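Long-range contacts in CHIR AB1 (Gallus gallus, PDB 2VSD), which probably binds the Fc region of avian immunoglobulin as a classical Fc receptor, this chain being its extracellular immunoglobulin-like domain: residues Leu8-Ser13 and Val90-Thr95; Thr23-Leu28 and Ala55-Phe60; Met31-Gln36 and Tyr75-Pro80. All blocks are in the same frame, centred on the assembly; numbering follows the deposited sequence.

All three contacts lie in one immunoglobulin domain of two packed antiparallel sheets. Interaction 2 sits nearest the chain's centre and joins two neighbouring strands of the three-stranded sheet by backbone hydrogen bonds, with apolar groups inward and a salt bridge outward. Interaction 3 likewise pairs two strands of the four-stranded sheet and is buried, though farther from the centre; the other two are partly buried. The outer face of interaction 3 has a water-bridged glutamine pair and meets the second subunit. Interaction 1 brings an edge strand of each sheet together through aliphatic side chains and water, without direct hydrogen bonds. Ser-9 and His-11 tie it to interaction 2; Leu-28 and Val-35 pack interaction 2 against interaction 3.

Interaction 1 (Leu8-Ser13 and Val90-Thr95); sequences LSLHPS and VELVLT
Val-90 sets CG1 against Leu-10 CB and CG2 against the carbonyl of Leu-8. This is an edge of an immunoglobulin beta-sandwich, where the first strand of the three-stranded sheet and the last strand of the four-stranded one come side by side. The two short strands run in roughly the same direction, at 26°, but their axes are 7.6 Å apart, and no direct hydrogen bond spans them. Aliphatic groups suit such a seam because they fill it without needing partners. Val-90 CG1, anti to the backbone N (chi1 -176°), reaches Leu-10 CB at 3.5 Å; the other branch, CG2, approaches Leu-8 O at 3.3 Å and lies beside Leu-8 CB. The side chains of Leu-10 and Val-90 cross obliquely, and the longer leucine continues past the valine: its CD2 comes within 3.6 Å of Glu-91 O and meets Leu-92 CD1 at 4.2 Å. Leu-92 CB does not point at the facing strand, and it is the end of the side chain that makes the contact. On the inner side, Leu-8 and Leu-10 also pack on Leu-24, while Leu-8 and Leu-92 both touch Tyr-71, so the seam merges with the hydrophobic core. Glu-91 has its CB pointing away from the facing strand, as suits a charged residue at the surface, and its OE1 is hydrogen-bonded to Thr-70 OG1. Beyond Leu-10 the chain bends through the cis peptide between His-11 and Pro-12, and water takes over from side chains. One molecule donates to Ser-13 O and to Glu-91 O while accepting from Val-93 N; a second donates to Ser-13 O at 2.7 Å and to Val-93 O at 2.8 Å.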
loop_
_atom_site.group_PDB
_atom_site.type_symbol
_atom_site.label_atom_id
_atom_site.label_comp_id
_atom_site.label_asym_id
_atom_site.label_seq_id
_atom_site.Cartn_x
_atom_site.Cartn_y
_atom_site.Cartn_z
ATOM N N LEU A 8 -9.527 -14.293 2.715
ATOM C CA LEU A 8 -9.240 -14.179 1.286
ATOM C C LEU A 8 -9.554 -15.532 0.661
ATOM O O LEU A 8 -9.222 -16.597 1.231
ATOM C CB LEU A 8 -7.769 -13.781 1.101
ATOM C CG LEU A 8 -7.193 -13.532 -0.304
ATOM C CD1 LEU A 8 -7.885 -12.384 -1.025
ATOM C CD2 LEU A 8 -5.649 -13.328 -0.189
ATOM N N SER A 9 -10.242 -15.497 -0.473
ATOM C CA SER A 9 -10.423 -16.712 -1.245
ATOM C C SER A 9 -9.846 -16.534 -2.646
ATOM O O SER A 9 -9.738 -15.413 -3.156
ATOM C CB SER A 9 -11.901 -17.112 -1.292
ATOM O OG SER A 9 -12.663 -16.138 -1.959
ATOM N N LEU A 10 -9.470 -17.650 -3.246
ATOM C CA LEU A 10 -8.927 -17.665 -4.602
ATOM C C LEU A 10 -9.731 -18.599 -5.506
ATOM O O LEU A 10 -9.921 -19.774 -5.159
ATOM C CB LEU A 10 -7.471 -18.100 -4.535
ATOM C CG LEU A 10 -6.817 -18.581 -5.841
ATOM C CD1 LEU A 10 -6.593 -17.408 -6.795
ATOM C CD2 LEU A 10 -5.507 -19.310 -5.551
ATOM N N HIS A 11 -10.167 -18.096 -6.665
ATOM C CA HIS A 11 -10.915 -18.938 -7.627
ATOM C C HIS A 11 -10.458 -18.585 -9.028
ATOM O O HIS A 11 -10.434 -17.414 -9.378
ATOM C CB HIS A 11 -12.433 -18.711 -7.531
ATOM C CG HIS A 11 -13.012 -19.047 -6.184
ATOM N ND1 HIS A 11 -13.179 -18.104 -5.191
ATOM C CD2 HIS A 11 -13.400 -20.227 -5.646
ATOM C CE1 HIS A 11 -13.672 -18.683 -4.109
ATOM N NE2 HIS A 11 -13.813 -19.973 -4.358
ATOM N N PRO A 12 -10.086 -19.590 -9.835
ATOM C CA PRO A 12 -9.867 -20.979 -9.464
ATOM C C PRO A 12 -8.567 -21.111 -8.659
ATOM O O PRO A 12 -7.684 -20.239 -8.751
ATOM C CB PRO A 12 -9.700 -21.666 -10.825
ATOM C CG PRO A 12 -9.082 -20.564 -11.680
ATOM C CD PRO A 12 -9.822 -19.354 -11.266
ATOM N N SER A 13 -8.440 -22.190 -7.891
ATOM C CA SER A 13 -7.213 -22.404 -7.113
ATOM C C SER A 13 -6.392 -23.602 -7.610
ATOM O O SER A 13 -5.202 -23.702 -7.322
ATOM C CB SER A 13 -7.551 -22.567 -5.636
ATOM O OG SER A 13 -8.562 -23.546 -5.489
ATOM N N VAL A 90 -3.282 -17.169 0.986
ATOM C CA VAL A 90 -3.764 -18.146 -0.013
ATOM C C VAL A 90 -2.679 -18.186 -1.074
ATOM O O VAL A 90 -2.190 -17.128 -1.504
ATOM C CB VAL A 90 -5.123 -17.756 -0.622
ATOM C CG1 VAL A 90 -5.649 -18.839 -1.594
ATOM C CG2 VAL A 90 -6.173 -17.579 0.492
ATOM N N GLU A 91 -2.289 -19.389 -1.478
ATOM C CA GLU A 91 -1.176 -19.554 -2.399
ATOM C C GLU A 91 -1.689 -19.780 -3.833
ATOM O O GLU A 91 -2.544 -20.667 -4.059
ATOM C CB GLU A 91 -0.330 -20.721 -1.926
ATOM C CG GLU A 91 1.053 -20.770 -2.578
ATOM C CD GLU A 91 2.063 -19.813 -1.962
ATOM O OE1 GLU A 91 1.802 -19.229 -0.885
ATOM O OE2 GLU A 91 3.164 -19.695 -2.542
ATOM N N LEU A 92 -1.202 -18.951 -4.774
ATOM C CA LEU A 92 -1.374 -19.225 -6.232
ATOM C C LEU A 92 -0.214 -20.084 -6.743
ATOM O O LEU A 92 0.969 -19.695 -6.685
ATOM C CB LEU A 92 -1.473 -17.909 -7.022
ATOM C CG LEU A 92 -1.645 -18.100 -8.535
ATOM C CD1 LEU A 92 -2.964 -18.907 -8.822
ATOM C CD2 LEU A 92 -1.683 -16.734 -9.161
ATOM N N VAL A 93 -0.560 -21.281 -7.220
ATOM C CA VAL A 93 0.414 -22.257 -7.660
ATOM C C VAL A 93 0.164 -22.406 -9.130
ATOM O O VAL A 93 -0.951 -22.665 -9.527
ATOM C CB VAL A 93 0.172 -23.640 -6.990
ATOM C CG1 VAL A 93 1.217 -24.656 -7.524
ATOM C CG2 VAL A 93 0.233 -23.512 -5.467
ATOM N N LEU A 94 1.199 -22.246 -9.943
ATOM C CA LEU A 94 0.965 -22.286 -11.374
ATOM C C LEU A 94 1.273 -23.650 -11.933
ATOM O O LEU A 94 2.323 -24.237 -11.641
ATOM C CB LEU A 94 1.738 -21.175 -12.098
ATOM C CG LEU A 94 1.205 -19.788 -11.734
ATOM C CD1 LEU A 94 1.930 -18.619 -12.420
ATOM C CD2 LEU A 94 -0.308 -19.686 -11.995
ATOM N N THR A 95 0.269 -24.154 -12.645
ATOM C CA THR A 95 0.384 -25.210 -13.633
ATOM C C THR A 95 0.280 -26.619 -13.073
ATOM O O THR A 95 -0.827 -27.174 -13.081
ATOM C CB THR A 95 1.589 -24.966 -14.547
ATOM O OG1 THR A 95 1.095 -24.468 -15.795
ATOM C CG2 THR A 95 2.385 -26.213 -14.741
HETATM O O HOH W 1 -3.356 -21.970 -6.487
HETATM O O HOH W 2 -3.384 -23.988 -9.359
#

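Interaction 2 (Thr23-Leu28 and Ala55-Phe60); sequences TLRCHL and AAEFSF
Arg-25 and Glu-57 form a salt bridge on the outer face of the three-stranded sheet of the immunoglobulin sandwich. Arg-25 NH1 donates to Glu-57 OE2 at 2.9 Å, within the guanidinium plane but from above that of the carboxylate; the two planes stand 86° apart. Ala-55 CB lies 3.5 Å from the guanidinium plane, over its centre, where a methyl is small enough to sit against the flat face. An alanine in place of Arg-25 would probably leave the Glu-57 carboxylate without its charged mate and uncover the Ala-55 methyl. Farther along, Thr-23 CG2 touches the Glu-57 carboxylate, and Thr-23 OG1 meets Ser-59 OG at 2.8 Å. These residues are positioned by antiparallel pairing: Leu-24 with Phe-58 and Cys-26 with Ala-56 are hydrogen-bonded pairs, Thr-23 with Ser-59 and Arg-25 with Glu-57 non-hydrogen-bonded ones, which puts the latter side chains next to each other on the outer face. The opposite face is apolar, as its core location demands. There Cys-26 forms the disulfide with Cys-73 that ties the two sheets together, and Phe-58 packs on Leu-37 and Phe-45. Leu-24 CD2 reaches Phe-60 CE2 at 3.7 Å.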
loop_
_atom_site.group_PDB
_atom_site.type_symbol
_atom_site.label_atom_id
_atom_site.label_comp_id
_atom_site.label_asym_id
_atom_site.label_seq_id
_atom_site.Cartn_x
_atom_site.Cartn_y
_atom_site.Cartn_z
ATOM N N THR A 23 -9.468 -14.696 -9.508
ATOM C CA THR A 23 -10.161 -13.732 -8.692
ATOM C C THR A 23 -9.781 -14.021 -7.253
ATOM O O THR A 23 -9.966 -15.155 -6.748
ATOM C CB THR A 23 -11.702 -13.851 -8.839
ATOM O OG1 THR A 23 -12.087 -13.512 -10.179
ATOM C CG2 THR A 23 -12.373 -12.862 -7.880
ATOM N N LEU A 24 -9.262 -12.992 -6.597
ATOM C CA LEU A 24 -8.953 -13.022 -5.187
ATOM C C LEU A 24 -10.006 -12.171 -4.505
ATOM O O LEU A 24 -10.081 -10.957 -4.739
ATOM C CB LEU A 24 -7.572 -12.388 -4.920
ATOM C CG LEU A 24 -6.297 -13.182 -5.232
ATOM C CD1 LEU A 24 -6.123 -14.368 -4.283
ATOM C CD2 LEU A 24 -6.190 -13.605 -6.694
ATOM N N ARG A 25 -10.828 -12.809 -3.689
ATOM C CA ARG A 25 -11.964 -12.118 -3.099
ATOM C C ARG A 25 -11.656 -11.884 -1.620
ATOM O O ARG A 25 -11.422 -12.847 -0.849
ATOM C CB ARG A 25 -13.236 -12.956 -3.314
ATOM C CG ARG A 25 -14.478 -12.353 -2.745
ATOM C CD ARG A 25 -15.709 -13.166 -3.163
ATOM N NE ARG A 25 -16.879 -12.769 -2.375
ATOM C CZ ARG A 25 -17.773 -11.856 -2.749
ATOM N NH1 ARG A 25 -17.656 -11.227 -3.917
ATOM N NH2 ARG A 25 -18.798 -11.583 -1.949
ATOM N N CYS A 26 -11.664 -10.612 -1.220
ATOM C CA CYS A 26 -11.301 -10.249 0.141
ATOM C C CYS A 26 -12.585 -9.925 0.868
ATOM O O CYS A 26 -13.282 -8.955 0.509
ATOM C CB CYS A 26 -10.360 -9.036 0.186
ATOM S SG CYS A 26 -9.726 -8.647 1.855
ATOM N N HIS A 27 -12.885 -10.735 1.874
ATOM C CA HIS A 27 -14.138 -10.603 2.643
ATOM C C HIS A 27 -13.943 -9.769 3.881
ATOM O O HIS A 27 -13.076 -10.055 4.689
ATOM C CB HIS A 27 -14.638 -11.980 3.073
ATOM C CG HIS A 27 -14.954 -12.885 1.926
ATOM N ND1 HIS A 27 -14.041 -13.781 1.407
ATOM C CD2 HIS A 27 -16.085 -13.032 1.196
ATOM C CE1 HIS A 27 -14.592 -14.439 0.402
ATOM N NE2 HIS A 27 -15.835 -14.008 0.256
ATOM N N LEU A 28 -14.769 -8.739 4.041
ATOM C CA LEU A 28 -14.683 -7.914 5.244
ATOM C C LEU A 28 -16.046 -7.324 5.615
ATOM O O LEU A 28 -17.015 -7.552 4.895
ATOM C CB LEU A 28 -13.560 -6.855 5.156
ATOM C CG LEU A 28 -13.068 -5.898 4.041
ATOM C CD1 LEU A 28 -13.308 -6.343 2.591
ATOM C CD2 LEU A 28 -13.484 -4.426 4.252
ATOM N N ALA A 55 -17.388 -7.711 0.100
ATOM C CA ALA A 55 -16.021 -8.060 -0.345
ATOM C C ALA A 55 -15.501 -7.099 -1.412
ATOM O O ALA A 55 -16.281 -6.425 -2.089
ATOM C CB ALA A 55 -16.003 -9.503 -0.893
ATOM N N ALA A 56 -14.178 -7.014 -1.540
ATOM C CA ALA A 56 -13.550 -6.394 -2.706
ATOM C C ALA A 56 -12.975 -7.566 -3.473
ATOM O O ALA A 56 -12.444 -8.470 -2.858
ATOM C CB ALA A 56 -12.415 -5.465 -2.283
ATOM N N GLU A 57 -13.097 -7.557 -4.796
ATOM C CA GLU A 57 -12.556 -8.632 -5.621
ATOM C C GLU A 57 -11.462 -8.061 -6.493
ATOM O O GLU A 57 -11.643 -6.991 -7.092
ATOM C CB GLU A 57 -13.639 -9.243 -6.518
ATOM C CG GLU A 57 -14.578 -10.166 -5.770
ATOM C CD GLU A 57 -15.426 -11.012 -6.696
ATOM O OE1 GLU A 57 -15.517 -10.699 -7.902
ATOM O OE2 GLU A 57 -15.995 -12.007 -6.205
ATOM N N PHE A 58 -10.333 -8.763 -6.559
ATOM C CA PHE A 58 -9.256 -8.379 -7.442
ATOM C C PHE A 58 -9.208 -9.465 -8.492
ATOM O O PHE A 58 -8.818 -10.597 -8.191
ATOM C CB PHE A 58 -7.921 -8.344 -6.675
ATOM C CG PHE A 58 -7.912 -7.388 -5.517
ATOM C CD1 PHE A 58 -7.450 -6.075 -5.688
ATOM C CD2 PHE A 58 -8.393 -7.773 -4.264
ATOM C CE1 PHE A 58 -7.450 -5.184 -4.627
ATOM C CE2 PHE A 58 -8.408 -6.883 -3.197
ATOM C CZ PHE A 58 -7.934 -5.588 -3.374
ATOM N N SER A 59 -9.588 -9.145 -9.719
ATOM C CA SER A 59 -9.560 -10.141 -10.786
ATOM C C SER A 59 -8.504 -9.708 -11.774
ATOM O O SER A 59 -8.477 -8.525 -12.174
ATOM C CB SER A 59 -10.908 -10.247 -11.497
ATOM O OG SER A 59 -11.900 -10.743 -10.629
ATOM N N PHE A 60 -7.632 -10.644 -12.147
ATOM C CA PHE A 60 -6.556 -10.336 -13.098
ATOM C C PHE A 60 -6.120 -11.561 -13.880
ATOM O O PHE A 60 -6.353 -12.727 -13.465
ATOM C CB PHE A 60 -5.359 -9.673 -12.407
ATOM C CG PHE A 60 -4.798 -10.453 -11.243
ATOM C CD1 PHE A 60 -3.725 -11.330 -11.422
ATOM C CD2 PHE A 60 -5.312 -10.279 -9.955
ATOM C CE1 PHE A 60 -3.194 -12.042 -10.350
ATOM C CE2 PHE A 60 -4.794 -10.988 -8.890
ATOM C CZ PHE A 60 -3.727 -11.850 -9.069
#

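Interaction 3 (Met31-Gln36 and Tyr75-Pro80); sequences MAAWVQ and YQVSEP
Two neighbouring strands of the four-stranded sheet of the immunoglobulin domain pair here antiparallel, 33-36 beside 75-78. Trp-34 and Gln-76 are the hydrogen-bonded pair: Trp-34 N donates to Gln-76 O and Gln-76 N to Trp-34 O, each at 3.0 Å. Val-35 and Tyr-75 form the next, non-hydrogen-bonded pair, facing the core, where beta-branched valine packs on Ala-56 and Phe-58 of the other sheet. The Tyr-75 ring, with CG between the backbone N and the carbonyl carbon (chi1 68°), meets Ala-33 CB through CD2. Its rim atom CE2 lies 4.0 Å from Met-31 SD, a Met-aromatic contact made at the ring edge, the two side chains crossing at about a right angle. The long, flexible methionine also brings SD to Val-77 CG1, at 4.0 Å, while the small Ala-33 lets its CB approach the same methyl at 3.8 Å. The tyrosine keeps its polar end satisfied by a hydrogen bond from OH to Pro-4 O.

On the other face, the amides of Gln-36 and Gln-76 are joined by a water, which donates to Gln-76 OE1 at 2.6 Å and accepts a weak bond from Gln-36 NE2. Gln-36 OE1 is gripped by Arg-74 NH1 and Trp-38 NE1, which should fix the amide's rotation. This face, which carries Trp-34 as well as the glutamines, meets the second subunit: Gln-76 NE2 is hydrogen-bonded to OD2 of Asp-46 of that chain, and Trp-34 packs on its Gln-76. Antiparallel pairing of adjacent strands, one face turned to the core of a two-sheet sandwich, is characteristic of the immunoglobulin fold.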
loop_
_atom_site.group_PDB
_atom_site.type_symbol
_atom_site.label_atom_id
_atom_site.label_comp_id
_atom_site.label_asym_id
_atom_site.label_seq_id
_atom_site.Cartn_x
_atom_site.Cartn_y
_atom_site.Cartn_z
ATOM N N MET A 31 -18.425 -1.885 5.976
ATOM C CA MET A 31 -17.982 -0.502 6.171
ATOM C C MET A 31 -17.246 -0.065 4.908
ATOM O O MET A 31 -16.677 -0.899 4.214
ATOM C CB MET A 31 -17.041 -0.407 7.372
ATOM C CG MET A 31 -15.831 -1.346 7.310
ATOM S SD MET A 31 -14.796 -1.251 8.771
ATOM C CE MET A 31 -15.679 -2.293 9.941
ATOM N N ALA A 32 -17.264 1.224 4.595
ATOM C CA ALA A 32 -16.444 1.751 3.497
ATOM C C ALA A 32 -14.965 1.574 3.873
ATOM O O ALA A 32 -14.565 1.835 5.004
ATOM C CB ALA A 32 -16.776 3.234 3.215
ATOM N N ALA A 33 -14.156 1.091 2.942
ATOM C CA ALA A 33 -12.749 0.824 3.269
ATOM C C ALA A 33 -11.879 0.718 2.019
ATOM O O ALA A 33 -12.366 0.404 0.933
ATOM C CB ALA A 33 -12.619 -0.435 4.124
ATOM N N TRP A 34 -10.604 1.028 2.182
ATOM C CA TRP A 34 -9.589 0.787 1.146
ATOM C C TRP A 34 -9.089 -0.624 1.360
ATOM O O TRP A 34 -8.729 -0.972 2.463
ATOM C CB TRP A 34 -8.439 1.811 1.259
ATOM C CG TRP A 34 -8.761 3.050 0.496
ATOM C CD1 TRP A 34 -9.220 4.247 1.006
ATOM C CD2 TRP A 34 -8.714 3.213 -0.924
ATOM N NE1 TRP A 34 -9.419 5.140 -0.013
ATOM C CE2 TRP A 34 -9.151 4.528 -1.207
ATOM C CE3 TRP A 34 -8.316 2.391 -1.981
ATOM C CZ2 TRP A 34 -9.185 5.033 -2.487
ATOM C CZ3 TRP A 34 -8.370 2.890 -3.266
ATOM C CH2 TRP A 34 -8.799 4.201 -3.511
ATOM N N VAL A 35 -9.110 -1.443 0.310
ATOM C CA VAL A 35 -8.709 -2.842 0.471
ATOM C C VAL A 35 -7.410 -3.050 -0.300
ATOM O O VAL A 35 -7.282 -2.539 -1.411
ATOM C CB VAL A 35 -9.789 -3.787 -0.044
ATOM C CG1 VAL A 35 -9.434 -5.235 0.287
ATOM C CG2 VAL A 35 -11.157 -3.419 0.570
ATOM N N GLN A 36 -6.459 -3.768 0.296
ATOM C CA GLN A 36 -5.175 -4.014 -0.368
ATOM C C GLN A 36 -4.958 -5.497 -0.657
ATOM O O GLN A 36 -5.241 -6.342 0.209
ATOM C CB GLN A 36 -4.063 -3.575 0.548
ATOM C CG GLN A 36 -4.131 -2.086 0.878
ATOM C CD GLN A 36 -3.035 -1.612 1.802
ATOM O OE1 GLN A 36 -2.412 -2.397 2.533
ATOM N NE2 GLN A 36 -2.811 -0.284 1.807
ATOM N N TYR A 75 -7.240 -4.357 5.112
ATOM C CA TYR A 75 -8.102 -3.194 4.819
ATOM C C TYR A 75 -7.928 -2.099 5.857
ATOM O O TYR A 75 -7.428 -2.375 6.943
ATOM C CB TYR A 75 -9.577 -3.572 4.626
ATOM C CG TYR A 75 -10.276 -4.070 5.864
ATOM C CD1 TYR A 75 -10.164 -5.405 6.264
ATOM C CD2 TYR A 75 -11.088 -3.218 6.619
ATOM C CE1 TYR A 75 -10.816 -5.882 7.410
ATOM C CE2 TYR A 75 -11.746 -3.681 7.770
ATOM C CZ TYR A 75 -11.601 -5.014 8.162
ATOM O OH TYR A 75 -12.247 -5.511 9.295
ATOM N N GLN A 76 -8.286 -0.873 5.458
ATOM C CA GLN A 76 -8.008 0.340 6.226
ATOM C C GLN A 76 -9.140 1.343 6.114
ATOM O O GLN A 76 -9.774 1.503 5.062
ATOM C CB GLN A 76 -6.712 1.031 5.743
ATOM C CG GLN A 76 -5.458 0.186 5.767
ATOM C CD GLN A 76 -4.206 1.004 5.456
ATOM O OE1 GLN A 76 -4.196 1.826 4.529
ATOM N NE2 GLN A 76 -3.154 0.784 6.233
ATOM N N VAL A 77 -9.370 2.036 7.226
ATOM C CA VAL A 77 -10.323 3.133 7.274
ATOM C C VAL A 77 -9.650 4.338 7.938
ATOM O O VAL A 77 -8.698 4.181 8.685
ATOM C CB VAL A 77 -11.611 2.748 8.061
ATOM C CG1 VAL A 77 -12.354 1.642 7.334
ATOM C CG2 VAL A 77 -11.269 2.335 9.488
ATOM N N SER A 78 -10.161 5.535 7.665
ATOM C CA SER A 78 -9.556 6.749 8.244
ATOM C C SER A 78 -10.395 7.405 9.350
ATOM O O SER A 78 -9.979 8.413 9.930
ATOM C CB SER A 78 -9.229 7.773 7.153
ATOM O OG SER A 78 -10.371 8.076 6.405
ATOM N N GLU A 79 -11.561 6.831 9.633
ATOM C CA GLU A 79 -12.456 7.328 10.688
ATOM C C GLU A 79 -13.086 6.118 11.370
ATOM O O GLU A 79 -14.110 5.625 10.897
ATOM C CB GLU A 79 -13.584 8.194 10.092
ATOM C CG GLU A 79 -13.167 9.190 9.009
ATOM C CD GLU A 79 -13.101 10.615 9.508
ATOM O OE1 GLU A 79 -14.181 11.195 9.783
ATOM O OE2 GLU A 79 -11.979 11.165 9.613
ATOM N N PRO A 80 -12.472 5.612 12.453
ATOM C CA PRO A 80 -11.191 5.997 13.066
ATOM C C PRO A 80 -10.001 5.528 12.220
ATOM O O PRO A 80 -10.222 4.873 11.200
ATOM C CB PRO A 80 -11.197 5.258 14.399
ATOM C CG PRO A 80 -12.103 4.098 14.196
ATOM C CD PRO A 80 -13.126 4.506 13.174
HETATM O O HOH W 3 -1.906 2.325 3.344
#